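Side-chain contacts in putative ABC transporter subunit, substrate-binding component (Rhodopseudomonas palustris, PDB 4EVQ), which binds 4-hydroxybenzoate between its two lobes and probably delivers such benzoate derivatives to an ABC transporter for uptake: residues Gly27-Ala30 and Pro31-Glu34; Ala35-Arg38 and Gly39-Tyr43; Glu64-Pro67 and Pro68-Thr71; Glu72-Thr75 and Lys76-Ser80; Pro286-Phe289 and Ala290-Trp294. All coordinates share one frame; numbering follows the deposited sequence. Where two conformers were deposited one is given.

Interaction 1: Gly27-Ala30 and Pro31-Glu34; sequences GTYA and PLGE. With PHB (p-hydroxybenzoic acid), chain H; ACT (acetate ion), chain G.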
loop_
_atom_site.group_PDB
_atom_site.type_symbol
_atom_site.label_atom_id
_atom_site.label_comp_id
_atom_site.label_asym_id
_atom_site.label_seq_id
_atom_site.Cartn_x
_atom_site.Cartn_y
_atom_site.Cartn_z
ATOM N N GLY A 27 2.814 -16.869 3.458
ATOM C CA GLY A 27 4.083 -16.348 3.027
ATOM C C GLY A 27 4.429 -14.998 3.616
ATOM O O GLY A 27 3.863 -14.512 4.624
ATOM N N THR A 28 5.371 -14.363 2.937
ATOM C CA THR A 28 6.031 -13.230 3.548
ATOM C C THR A 28 5.082 -12.029 3.794
ATOM O O THR A 28 5.248 -11.257 4.737
ATOM C CB THR A 28 7.245 -12.834 2.751
ATOM O OG1 THR A 28 8.119 -12.037 3.585
ATOM C CG2 THR A 28 6.879 -12.008 1.607
ATOM N N TYR A 29 4.043 -11.910 2.978
ATOM C CA TYR A 29 3.129 -10.815 3.124
ATOM C C TYR A 29 1.807 -11.192 3.801
ATOM O O TYR A 29 0.859 -10.428 3.802
ATOM C CB TYR A 29 2.900 -10.187 1.759
ATOM C CG TYR A 29 4.054 -9.337 1.210
ATOM C CD1 TYR A 29 4.948 -8.680 2.024
ATOM C CD2 TYR A 29 4.189 -9.147 -0.157
ATOM C CE1 TYR A 29 5.922 -7.851 1.489
ATOM C CE2 TYR A 29 5.173 -8.356 -0.702
ATOM C CZ TYR A 29 6.042 -7.693 0.125
ATOM O OH TYR A 29 7.012 -6.850 -0.379
ATOM N N ALA A 30 1.760 -12.375 4.411
ATOM C CA ALA A 30 0.571 -12.769 5.152
ATOM C C ALA A 30 0.051 -11.697 6.165
ATOM O O ALA A 30 -1.140 -11.511 6.258
ATOM C CB ALA A 30 0.818 -14.117 5.869
ATOM N N PRO A 31 0.930 -11.003 6.896
ATOM C CA PRO A 31 0.383 -9.999 7.819
ATOM C C PRO A 31 -0.291 -8.826 7.122
ATOM O O PRO A 31 -1.234 -8.233 7.683
ATOM C CB PRO A 31 1.604 -9.496 8.582
ATOM C CG PRO A 31 2.633 -10.528 8.349
ATOM C CD PRO A 31 2.385 -11.170 7.080
ATOM N N LEU A 32 0.162 -8.534 5.906
ATOM C CA LEU A 32 -0.464 -7.455 5.125
ATOM C C LEU A 32 -1.832 -7.940 4.610
ATOM O O LEU A 32 -2.796 -7.194 4.643
ATOM C CB LEU A 32 0.424 -7.045 3.944
ATOM C CG LEU A 32 1.652 -6.180 4.251
ATOM C CD1 LEU A 32 2.659 -6.869 5.179
ATOM C CD2 LEU A 32 2.311 -5.761 2.966
ATOM N N GLY A 33 -1.905 -9.187 4.115
ATOM C CA GLY A 33 -3.203 -9.729 3.698
ATOM C C GLY A 33 -4.191 -9.768 4.851
ATOM O O GLY A 33 -5.386 -9.471 4.689
ATOM N N GLU A 34 -3.705 -10.163 6.017
ATOM C CA GLU A 34 -4.508 -10.160 7.228
ATOM C C GLU A 34 -5.015 -8.745 7.576
ATOM O O GLU A 34 -6.199 -8.550 7.870
ATOM C CB GLU A 34 -3.723 -10.712 8.414
ATOM C CG GLU A 34 -4.453 -10.667 9.776
ATOM C CD GLU A 34 -3.569 -11.173 10.888
ATOM O OE1 GLU A 34 -2.558 -10.525 11.231
ATOM O OE2 GLU A 34 -3.884 -12.247 11.415
HETATM C "C1'" PHB H . 3.912 -4.146 -3.631
HETATM O "O1'" PHB H . 4.405 -5.211 -4.070
HETATM O "O2'" PHB H . 3.305 -3.296 -4.394
HETATM C C1 PHB H . 3.977 -3.785 -2.200
HETATM C C2 PHB H . 4.122 -4.794 -1.248
HETATM C C3 PHB H . 4.203 -4.462 0.095
HETATM C C4 PHB H . 4.158 -3.159 0.470
HETATM C C5 PHB H . 3.991 -2.143 -0.453
HETATM C C6 PHB H . 3.914 -2.480 -1.772
HETATM O O4 PHB H . 4.238 -2.816 1.770
HETATM C C ACT G . 6.502 -15.579 -0.781
HETATM O O ACT G . 7.384 -16.362 -0.335
HETATM O OXT ACT G . 5.601 -15.139 0.003
HETATM C CH3 ACT G . 6.495 -15.198 -2.214
#
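Y29 and L32 run side by side off the start of a helix, ring atom CD1 of Y29 lying 4.0 Å from methyl CD2 of L32, and both reach the bound p-hydroxybenzoic acid. The ligand lies over one face of the tyrosine ring, with Y29 CZ 3.7 Å from ligand atom C3. Methyl CD2 of L32 approaches the same ligand carbon, C3, also at 3.7 Å, and so touches the ligand and the tyrosine together. The phenol oxygen of Y29 is hydrogen-bonded to Y161 OH, which in turn bonds the ligand; Y29 thus packs on the ligand and probably helps to place Y161.

Backbone bonds position this first shell. Y29 is the N-cap residue, and its carbonyl oxygen accepts from G33 N at 3.0 Å, with a weak, bent bond from L32 N (126° at the hydrogen) beside it. The next i to i+4 bond follows, E34 N donating to A30 O at 2.9 Å. Before the cap, G27 to A30 form a type I beta turn closed by A30 N donating to G27 O. With Y29 CG set anti to the carbonyl carbon (chi1 -74°), the ring lies alongside the L32 side chain, both pointing the same way. T28 CG2 lies 3.8 Å above the ring plane, offset toward its rim, while T28 N donates to an acetate ion that probably came from the crystallisation liquor. The turn links strand 17-23 to helix 30-46, and the tyrosine ring extends from it to meet S65, V90 and F190 in surrounding loops.

Interaction 2: Ala35-Arg38 and Gly39-Tyr43; sequences AITR and GLELY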
loop_
_atom_site.group_PDB
_atom_site.type_symbol
_atom_site.label_atom_id
_atom_site.label_comp_id
_atom_site.label_asym_id
_atom_site.label_seq_id
_atom_site.Cartn_x
_atom_site.Cartn_y
_atom_site.Cartn_z
ATOM N N ALA A 35 -4.122 -7.753 7.576
ATOM C CA ALA A 35 -4.531 -6.385 7.912
ATOM C C ALA A 35 -5.581 -5.822 6.940
ATOM O O ALA A 35 -6.527 -5.173 7.367
ATOM C CB ALA A 35 -3.301 -5.489 7.946
ATOM N N ILE A 36 -5.382 -6.056 5.659
ATOM C CA ILE A 36 -6.339 -5.572 4.646
ATOM C C ILE A 36 -7.687 -6.234 4.851
ATOM O O ILE A 36 -8.734 -5.573 4.777
ATOM C CB ILE A 36 -5.790 -5.842 3.223
ATOM C CG1 ILE A 36 -4.553 -4.942 2.966
ATOM C CG2 ILE A 36 -6.868 -5.601 2.172
ATOM C CD1 ILE A 36 -3.763 -5.386 1.772
ATOM N N THR A 37 -7.673 -7.547 5.062
ATOM C CA THR A 37 -8.922 -8.267 5.269
ATOM C C THR A 37 -9.655 -7.774 6.532
ATOM O O THR A 37 -10.897 -7.571 6.524
ATOM C CB THR A 37 -8.641 -9.769 5.366
ATOM O OG1 THR A 37 -8.007 -10.215 4.159
ATOM C CG2 THR A 37 -9.921 -10.582 5.541
ATOM N N ARG A 38 -8.881 -7.514 7.585
ATOM C CA ARG A 38 -9.455 -6.969 8.820
ATOM C C ARG A 38 -10.083 -5.607 8.611
ATOM O O ARG A 38 -11.199 -5.339 9.087
ATOM C CB ARG A 38 -8.413 -6.893 9.942
ATOM C CG ARG A 38 -8.027 -8.242 10.576
ATOM C CD ARG A 38 -6.869 -8.039 11.519
ATOM N NE ARG A 38 -6.646 -9.226 12.315
ATOM C CZ ARG A 38 -5.745 -9.317 13.285
ATOM N NH1 ARG A 38 -4.878 -8.327 13.504
ATOM N NH2 ARG A 38 -5.694 -10.442 14.028
ATOM N N GLY A 39 -9.382 -4.741 7.906
ATOM C CA GLY A 39 -9.957 -3.435 7.610
ATOM C C GLY A 39 -11.282 -3.521 6.850
ATOM O O GLY A 39 -12.255 -2.821 7.163
ATOM N N LEU A 40 -11.314 -4.373 5.842
ATOM C CA LEU A 40 -12.517 -4.528 5.032
ATOM C C LEU A 40 -13.663 -5.167 5.835
ATOM O O LEU A 40 -14.821 -4.722 5.769
ATOM C CB LEU A 40 -12.155 -5.346 3.803
ATOM C CG LEU A 40 -13.277 -5.645 2.828
ATOM C CD1 LEU A 40 -13.958 -4.378 2.336
ATOM C CD2 LEU A 40 -12.652 -6.410 1.694
ATOM N N GLU A 41 -13.356 -6.201 6.615
ATOM C CA GLU A 41 -14.383 -6.850 7.418
ATOM C C GLU A 41 -14.901 -5.922 8.511
ATOM O O GLU A 41 -16.083 -5.928 8.838
ATOM C CB GLU A 41 -13.839 -8.143 8.034
ATOM C CG GLU A 41 -13.617 -9.199 6.955
ATOM C CD GLU A 41 -13.013 -10.508 7.469
ATOM O OE1 GLU A 41 -12.214 -10.502 8.421
ATOM O OE2 GLU A 41 -13.330 -11.553 6.858
ATOM N N LEU A 42 -14.004 -5.159 9.125
ATOM C CA LEU A 42 -14.438 -4.215 10.149
ATOM C C LEU A 42 -15.368 -3.178 9.549
ATOM O O LEU A 42 -16.373 -2.774 10.168
ATOM C CB LEU A 42 -13.208 -3.544 10.814
ATOM C CG LEU A 42 -13.497 -2.815 12.128
ATOM C CD1 LEU A 42 -13.855 -3.811 13.259
ATOM C CD2 LEU A 42 -12.301 -1.899 12.496
ATOM N N TYR A 43 -15.035 -2.697 8.370
ATOM C CA TYR A 43 -15.953 -1.729 7.733
ATOM C C TYR A 43 -17.308 -2.340 7.487
ATOM O O TYR A 43 -18.327 -1.711 7.772
ATOM C CB TYR A 43 -15.402 -1.190 6.413
ATOM C CG TYR A 43 -16.352 -0.189 5.846
ATOM C CD1 TYR A 43 -16.503 1.041 6.436
ATOM C CD2 TYR A 43 -17.178 -0.521 4.788
ATOM C CE1 TYR A 43 -17.442 1.949 5.977
ATOM C CE2 TYR A 43 -18.124 0.379 4.314
ATOM C CZ TYR A 43 -18.240 1.617 4.900
ATOM O OH TYR A 43 -19.149 2.536 4.442
#
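R38, T37 and G39 have the most surface buried here, and the contact of R38 and T37 with the next turn, which G39 opens, is largely backbone. R38 O accepts from L42 N at 2.8 Å. G39 N in turn donates to A35 O at 2.9 Å, a nearly straight bond of 165° at the hydrogen.

T37 adds the side-chain contact. Its methyl CG2 lies alongside the carboxylate of E41, 3.6 Å from E41 CD, both side chains pointing the same way. The methyl is there because CG2 stands anti to the backbone N of T37, while OG1 (chi1 -59°) turns back to bond G33 O and Y25 OH. On the glutamate, CG comes within 3.2 Å of T37 O, the oxygen that also accepts E41 N at 2.8 Å. The carboxylate's charged partner is K60, reached through OE2 of E41.

These i to i+4 bonds mark a regular alpha helix, part of helix 30-46. One flank, through I36, T37 and L40, packs on strand 17-23; R38 and L42 meet helix 269-282, and A35, I36, L42 and Y43 touch residues of helix 288-306.

Interaction 3: Glu64-Pro67 and Pro68-Thr71; sequences ESAP and PKAT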
loop_
_atom_site.group_PDB
_atom_site.type_symbol
_atom_site.label_atom_id
_atom_site.label_comp_id
_atom_site.label_asym_id
_atom_site.label_seq_id
_atom_site.Cartn_x
_atom_site.Cartn_y
_atom_site.Cartn_z
ATOM N N GLU A 64 -0.413 -16.266 -2.477
ATOM C CA GLU A 64 0.946 -16.690 -2.087
ATOM C C GLU A 64 2.050 -15.698 -2.493
ATOM O O GLU A 64 3.212 -16.060 -2.568
ATOM C CB GLU A 64 1.254 -18.113 -2.654
ATOM C CG GLU A 64 0.207 -19.153 -2.280
ATOM C CD GLU A 64 0.352 -20.537 -2.954
ATOM O OE1 GLU A 64 1.256 -20.751 -3.780
ATOM O OE2 GLU A 64 -0.425 -21.448 -2.589
ATOM N N SER A 65 1.662 -14.466 -2.821
ATOM C CA SER A 65 2.560 -13.510 -3.443
ATOM C C SER A 65 3.376 -14.120 -4.570
ATOM O O SER A 65 4.566 -13.781 -4.744
ATOM C CB SER A 65 3.428 -12.792 -2.431
ATOM O OG SER A 65 2.596 -12.133 -1.490
ATOM N N ALA A 66 2.716 -14.936 -5.407
ATOM C CA ALA A 66 3.398 -15.715 -6.460
ATOM C C ALA A 66 2.875 -15.355 -7.838
ATOM O O ALA A 66 1.820 -15.849 -8.284
ATOM C CB ALA A 66 3.183 -17.182 -6.220
ATOM N N PRO A 67 3.598 -14.479 -8.534
ATOM C CA PRO A 67 3.091 -14.064 -9.850
ATOM C C PRO A 67 2.771 -15.216 -10.828
ATOM O O PRO A 67 1.827 -15.076 -11.587
ATOM C CB PRO A 67 4.166 -13.100 -10.352
ATOM C CG PRO A 67 4.760 -12.525 -9.101
ATOM C CD PRO A 67 4.742 -13.653 -8.089
ATOM N N PRO A 68 3.487 -16.342 -10.773
ATOM C CA PRO A 68 3.167 -17.424 -11.708
ATOM C C PRO A 68 1.767 -18.004 -11.522
ATOM O O PRO A 68 1.289 -18.665 -12.463
ATOM C CB PRO A 68 4.243 -18.472 -11.383
ATOM C CG PRO A 68 5.376 -17.666 -10.922
ATOM C CD PRO A 68 4.738 -16.621 -10.041
ATOM N N LYS A 69 1.154 -17.801 -10.354
ATOM C CA LYS A 69 -0.201 -18.304 -10.121
ATOM C C LYS A 69 -1.287 -17.282 -10.345
ATOM O O LYS A 69 -2.473 -17.604 -10.228
ATOM C CB LYS A 69 -0.304 -18.856 -8.706
ATOM C CG LYS A 69 0.695 -19.989 -8.455
ATOM C CD LYS A 69 0.418 -20.680 -7.152
ATOM C CE LYS A 69 1.141 -22.021 -7.073
ATOM N NZ LYS A 69 0.881 -22.741 -5.800
ATOM N N ALA A 70 -0.907 -16.029 -10.591
ATOM C CA ALA A 70 -1.846 -14.938 -10.586
ATOM C C ALA A 70 -2.927 -15.090 -11.637
ATOM O O ALA A 70 -4.087 -14.847 -11.346
ATOM C CB ALA A 70 -1.118 -13.606 -10.764
ATOM N N THR A 71 -2.568 -15.486 -12.848
ATOM C CA THR A 71 -3.596 -15.628 -13.904
ATOM C C THR A 71 -4.628 -16.677 -13.552
ATOM O O THR A 71 -5.825 -16.457 -13.679
ATOM C CB THR A 71 -2.933 -15.963 -15.222
ATOM O OG1 THR A 71 -2.174 -14.804 -15.620
ATOM C CG2 THR A 71 -3.944 -16.315 -16.336
HETATM O O HOH W 1 0.275 -15.779 -13.725
#
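K69 reaches back across the start of its helix to E64, the two side chains crossing at a slant. From the lysine backbone outward, CB lies 3.7 Å from A66 O, the oxygen that also accepts K69 N at 2.9 Å. CG passes A66 CB at a looser 4.4 Å. Beyond it the chain is extended, and both CD and CE of K69 lie about 3.5 Å from OE1 of E64. NZ ends the path with a salt bridge to that same OE1 at 2.9 Å, meeting it on the syn side and 26° out of the carboxylate plane.

This is the entry from strand 54-62 into helix 67-80, a beta-to-alpha connection of the periplasmic-binding-protein fold, with two successive prolines in the first turn. Neither proline has an N-H to give; the first bonds are K69 N to A66 O and A70 N to P67 O, the latter 3.1 Å long and made from above the carbonyl plane. Without the carboxylate, as with an alanine at E64, the K69 amine would probably lose this charged mate and be freer to swing. The rings of P67 and P68 lie side by side, and a water donates to P67 O at 2.7 Å while accepting from T71 N.

Interaction 4: Glu72-Thr75 and Lys76-Ser80; sequences ELTT and KLIQS. With SO4 (sulfate ion), chain C.
T74 with I78, and T75 with Q79, are paired one turn apart on helix 67-80, which flanks the sheet containing strands 17-23 and 54-62 in this periplasmic-binding-protein fold.

The backbone bonds follow the i to i+4 pattern. I78 N donates to T74 O at 3.0 Å and Q79 N to T75 O at 2.8 Å, both near 161° at the hydrogen; K76 N and L77 N likewise reach E72 O and L73 O. A wider pi-type turn appears over 76-80.

The apolar contacts depend on how the threonines are turned. Methyl CG2 of each stands anti to its own backbone N, which directs T74 CG2 alongside I78 CD1 at 3.8 Å, while T75 CG2 meets Q79 CG at 3.5 Å where those two side chains slant across one another. Both hydroxyls turn back along the helix, T74 OG1 to A70 O and T75 OG1 to T71 O. I78 and T74 pack on helix 92-105, and T74 joins L73 and L77 against strand 17-23; L73 and L77 also meet strand 54-62.

The charged contacts belong to K76. Its amine forms a salt bridge with E81, and a bend at chi4 (64°) turns NZ to donate to O4 of a sulfate, probably from the crystallisation liquor, at 2.8 Å.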
loop_
_atom_site.group_PDB
_atom_site.type_symbol
_atom_site.label_atom_id
_atom_site.label_comp_id
_atom_site.label_asym_id
_atom_site.label_seq_id
_atom_site.Cartn_x
_atom_site.Cartn_y
_atom_site.Cartn_z
ATOM N N GLU A 72 -4.167 -17.825 -13.082
ATOM C CA GLU A 72 -5.091 -18.918 -12.811
ATOM C C GLU A 72 -5.984 -18.618 -11.607
ATOM O O GLU A 72 -7.165 -18.946 -11.601
ATOM C CB GLU A 72 -4.313 -20.231 -12.647
ATOM C CG GLU A 72 -3.485 -20.301 -11.380
ATOM C CD GLU A 72 -2.459 -21.428 -11.333
ATOM O OE1 GLU A 72 -1.400 -21.325 -12.006
ATOM O OE2 GLU A 72 -2.675 -22.394 -10.562
ATOM N N LEU A 73 -5.446 -17.949 -10.595
ATOM C CA LEU A 73 -6.246 -17.591 -9.418
ATOM C C LEU A 73 -7.254 -16.501 -9.719
ATOM O O LEU A 73 -8.410 -16.578 -9.282
ATOM C CB LEU A 73 -5.348 -17.240 -8.238
ATOM C CG LEU A 73 -4.490 -18.419 -7.766
ATOM C CD1 LEU A 73 -3.593 -17.940 -6.668
ATOM C CD2 LEU A 73 -5.358 -19.604 -7.292
ATOM N N THR A 74 -6.859 -15.517 -10.518
ATOM C CA THR A 74 -7.789 -14.475 -10.934
ATOM C C THR A 74 -8.918 -15.050 -11.786
ATOM O O THR A 74 -10.083 -14.727 -11.582
ATOM C CB THR A 74 -7.056 -13.385 -11.716
ATOM O OG1 THR A 74 -6.024 -12.834 -10.902
ATOM C CG2 THR A 74 -7.991 -12.254 -12.082
ATOM N N THR A 75 -8.573 -15.958 -12.694
ATOM C CA THR A 75 -9.588 -16.620 -13.503
ATOM C C THR A 75 -10.539 -17.435 -12.627
ATOM O O THR A 75 -11.760 -17.375 -12.860
ATOM C CB THR A 75 -8.914 -17.474 -14.564
ATOM O OG1 THR A 75 -8.149 -16.605 -15.419
ATOM C CG2 THR A 75 -9.950 -18.223 -15.405
ATOM N N LYS A 76 -10.015 -18.179 -11.645
ATOM C CA LYS A 76 -10.889 -18.913 -10.692
ATOM C C LYS A 76 -11.906 -17.955 -10.041
ATOM O O LYS A 76 -13.096 -18.244 -9.966
ATOM C CB LYS A 76 -10.082 -19.630 -9.583
ATOM C CG LYS A 76 -10.909 -20.128 -8.335
ATOM C CD LYS A 76 -9.995 -20.710 -7.187
ATOM C CE LYS A 76 -10.808 -21.155 -5.993
ATOM N NZ LYS A 76 -11.767 -22.308 -6.265
ATOM N N LEU A 77 -11.456 -16.801 -9.597
ATOM C CA LEU A 77 -12.328 -15.889 -8.885
ATOM C C LEU A 77 -13.386 -15.295 -9.805
ATOM O O LEU A 77 -14.543 -15.195 -9.410
ATOM C CB LEU A 77 -11.550 -14.724 -8.267
ATOM C CG LEU A 77 -11.025 -15.009 -6.900
ATOM C CD1 LEU A 77 -10.213 -13.819 -6.436
ATOM C CD2 LEU A 77 -12.138 -15.302 -5.921
ATOM N N ILE A 78 -12.991 -14.886 -11.014
ATOM C CA ILE A 78 -13.930 -14.242 -11.916
ATOM C C ILE A 78 -14.867 -15.260 -12.544
ATOM O O ILE A 78 -16.072 -15.022 -12.609
ATOM C CB ILE A 78 -13.180 -13.421 -13.014
ATOM C CG1 ILE A 78 -12.378 -12.271 -12.390
ATOM C CG2 ILE A 78 -14.161 -12.898 -14.106
ATOM C CD1 ILE A 78 -11.484 -11.540 -13.406
ATOM N N GLN A 79 -14.326 -16.386 -13.011
ATOM C CA GLN A 79 -15.115 -17.359 -13.767
ATOM C C GLN A 79 -15.727 -18.416 -12.846
ATOM O O GLN A 79 -16.941 -18.522 -12.758
ATOM C CB GLN A 79 -14.269 -18.015 -14.860
ATOM C CG GLN A 79 -13.306 -17.081 -15.579
ATOM C CD GLN A 79 -13.864 -16.343 -16.764
ATOM O OE1 GLN A 79 -14.815 -15.549 -16.665
ATOM N NE2 GLN A 79 -13.246 -16.575 -17.918
ATOM N N SER A 80 -14.915 -19.195 -12.148
ATOM C CA SER A 80 -15.444 -20.338 -11.394
ATOM C C SER A 80 -16.279 -19.933 -10.176
ATOM O O SER A 80 -17.330 -20.510 -9.885
ATOM C CB SER A 80 -14.274 -21.221 -10.935
ATOM O OG SER A 80 -13.401 -21.473 -12.027
HETATM S S SO4 C . -14.155 -23.225 -3.089
HETATM O O1 SO4 C . -13.693 -23.596 -1.735
HETATM O O2 SO4 C . -14.970 -24.233 -3.779
HETATM O O3 SO4 C . -14.764 -21.896 -3.198
HETATM O O4 SO4 C . -12.887 -23.163 -3.790
#

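Interaction 5: Pro286-Phe289 and Ala290-Trp294; sequences PDVF and AVQGW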
loop_
_atom_site.group_PDB
_atom_site.type_symbol
_atom_site.label_atom_id
_atom_site.label_comp_id
_atom_site.label_asym_id
_atom_site.label_seq_id
_atom_site.Cartn_x
_atom_site.Cartn_y
_atom_site.Cartn_z
ATOM N N PRO A 286 -4.453 -0.371 14.013
ATOM C CA PRO A 286 -4.413 -0.572 12.570
ATOM C C PRO A 286 -3.218 0.106 11.948
ATOM O O PRO A 286 -2.785 1.147 12.431
ATOM C CB PRO A 286 -5.690 0.080 12.087
ATOM C CG PRO A 286 -5.977 1.150 13.120
ATOM C CD PRO A 286 -5.426 0.637 14.425
ATOM N N ASP A 287 -2.670 -0.483 10.905
ATOM C CA ASP A 287 -1.633 0.162 10.104
ATOM C C ASP A 287 -2.190 0.555 8.752
ATOM O O ASP A 287 -3.411 0.460 8.494
ATOM C CB ASP A 287 -0.383 -0.712 10.013
ATOM C CG ASP A 287 -0.630 -2.011 9.337
ATOM O OD1 ASP A 287 -1.658 -2.205 8.693
ATOM O OD2 ASP A 287 0.231 -2.924 9.456
ATOM N N VAL A 288 -1.312 1.017 7.876
ATOM C CA VAL A 288 -1.755 1.548 6.573
ATOM C C VAL A 288 -2.499 0.505 5.779
ATOM O O VAL A 288 -3.403 0.855 5.008
ATOM C CB VAL A 288 -0.548 2.134 5.778
ATOM C CG1 VAL A 288 0.428 1.055 5.325
ATOM C CG2 VAL A 288 -1.030 3.013 4.609
ATOM N N PHE A 289 -2.134 -0.772 5.901
ATOM C CA PHE A 289 -2.779 -1.825 5.141
ATOM C C PHE A 289 -4.200 -1.985 5.589
ATOM O O PHE A 289 -5.130 -2.126 4.746
ATOM C CB PHE A 289 -1.943 -3.107 5.279
ATOM C CG PHE A 289 -0.488 -2.877 4.976
ATOM C CD1 PHE A 289 -0.066 -2.635 3.696
ATOM C CD2 PHE A 289 0.460 -2.927 5.981
ATOM C CE1 PHE A 289 1.265 -2.361 3.410
ATOM C CE2 PHE A 289 1.779 -2.707 5.729
ATOM C CZ PHE A 289 2.190 -2.410 4.458
ATOM N N ALA A 290 -4.441 -1.945 6.897
ATOM C CA ALA A 290 -5.811 -1.961 7.405
ATOM C C ALA A 290 -6.623 -0.769 6.932
ATOM O O ALA A 290 -7.800 -0.932 6.570
ATOM C CB ALA A 290 -5.806 -2.025 8.903
ATOM N N VAL A 291 -6.029 0.421 6.883
ATOM C CA VAL A 291 -6.715 1.587 6.377
ATOM C C VAL A 291 -7.106 1.385 4.939
ATOM O O VAL A 291 -8.223 1.764 4.521
ATOM C CB VAL A 291 -5.816 2.821 6.492
ATOM C CG1 VAL A 291 -6.423 4.033 5.806
ATOM C CG2 VAL A 291 -5.545 3.172 7.948
ATOM N N GLN A 292 -6.210 0.863 4.118
ATOM C CA GLN A 292 -6.459 0.654 2.718
ATOM C C GLN A 292 -7.592 -0.345 2.495
ATOM O O GLN A 292 -8.385 -0.175 1.561
ATOM C CB GLN A 292 -5.176 0.227 1.986
ATOM C CG GLN A 292 -4.150 1.359 1.936
ATOM C CD GLN A 292 -2.741 0.951 1.541
ATOM O OE1 GLN A 292 -1.895 1.801 1.365
ATOM N NE2 GLN A 292 -2.491 -0.342 1.397
ATOM N N GLY A 293 -7.701 -1.353 3.327
ATOM C CA GLY A 293 -8.817 -2.303 3.271
ATOM C C GLY A 293 -10.113 -1.675 3.696
ATOM O O GLY A 293 -11.161 -1.878 3.056
ATOM N N TRP A 294 -10.096 -0.942 4.776
ATOM C CA TRP A 294 -11.269 -0.206 5.210
ATOM C C TRP A 294 -11.792 0.702 4.113
ATOM O O TRP A 294 -13.019 0.765 3.843
ATOM C CB TRP A 294 -10.862 0.604 6.432
ATOM C CG TRP A 294 -11.884 1.549 7.015
ATOM C CD1 TRP A 294 -12.019 2.872 6.714
ATOM C CD2 TRP A 294 -12.804 1.289 8.091
ATOM N NE1 TRP A 294 -12.983 3.431 7.503
ATOM C CE2 TRP A 294 -13.479 2.497 8.367
ATOM C CE3 TRP A 294 -13.135 0.156 8.825
ATOM C CZ2 TRP A 294 -14.484 2.606 9.344
ATOM C CZ3 TRP A 294 -14.097 0.274 9.831
ATOM C CH2 TRP A 294 -14.757 1.485 10.082
#
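D287 holds CG between its backbone N and carbonyl carbon (chi1 63°), a rotation that folds the carboxylate back over the helix start, where OD1 receives A290 N at 3.3 Å. The bond is weak by length though straight, 166° at the hydrogen; a second weak, bent bond comes to OD1 from F289 N. D287 is therefore the N-cap, and its own carbonyl oxygen accepts V291 N at 3.1 Å to begin the regular series. P286 adds an apolar touch just before the cap, CB against A290 CB at 3.8 Å.

Q292 has CG anti to its carbonyl carbon and an extended chain, which carries its amide back past V288 and F289. CG lies 3.2 Å from V288 O, the acceptor of Q292 N, and OE1 comes 3.6 Å from methyl CG2 of V288. Next to it, NE2 approaches CD1 of F289 at 4.1 Å, the phenyl ring and amide plane being 86° apart. V288 CG1 lies over the centre of one ring face, and D287 OD2 sits in plane at the ring edge; F289 also touches the bound p-hydroxybenzoic acid.

The amide is buried, but OE1 accepts from H261 NE2 and NE2 donates to N113 OD1. A leucine in place of Q292 would probably leave H261 and N113 without these partners. Polar groups are thus paired on both ends of the amide, and its rotation is likely fixed by needing to present oxygen to one side chain and nitrogen to the other, beside a ring of the ligand pocket.

How the interactions relate
Along the chain, interactions 1 and 2 come first, in succession on helix 30-46 with centres 13 Å apart; interactions 3 and 4 follow on helix 67-80, their centres 12 Å apart, and interaction 5 lies far later, at the start of helix 288-306. Space reorders them: interaction 5 packs against interaction 2, centres 7 Å apart, and meets interaction 1 where L32 CD2 lies 3.6 Å from F289 CE1. Interaction 3 touches interaction 1 through S65 and Y29, whereas interaction 4 stands about 12 Å from interaction 1 by nearest atoms. Helix starts distant in sequence, in interactions 1 and 5, thus converge on the p-hydroxybenzoic acid pocket.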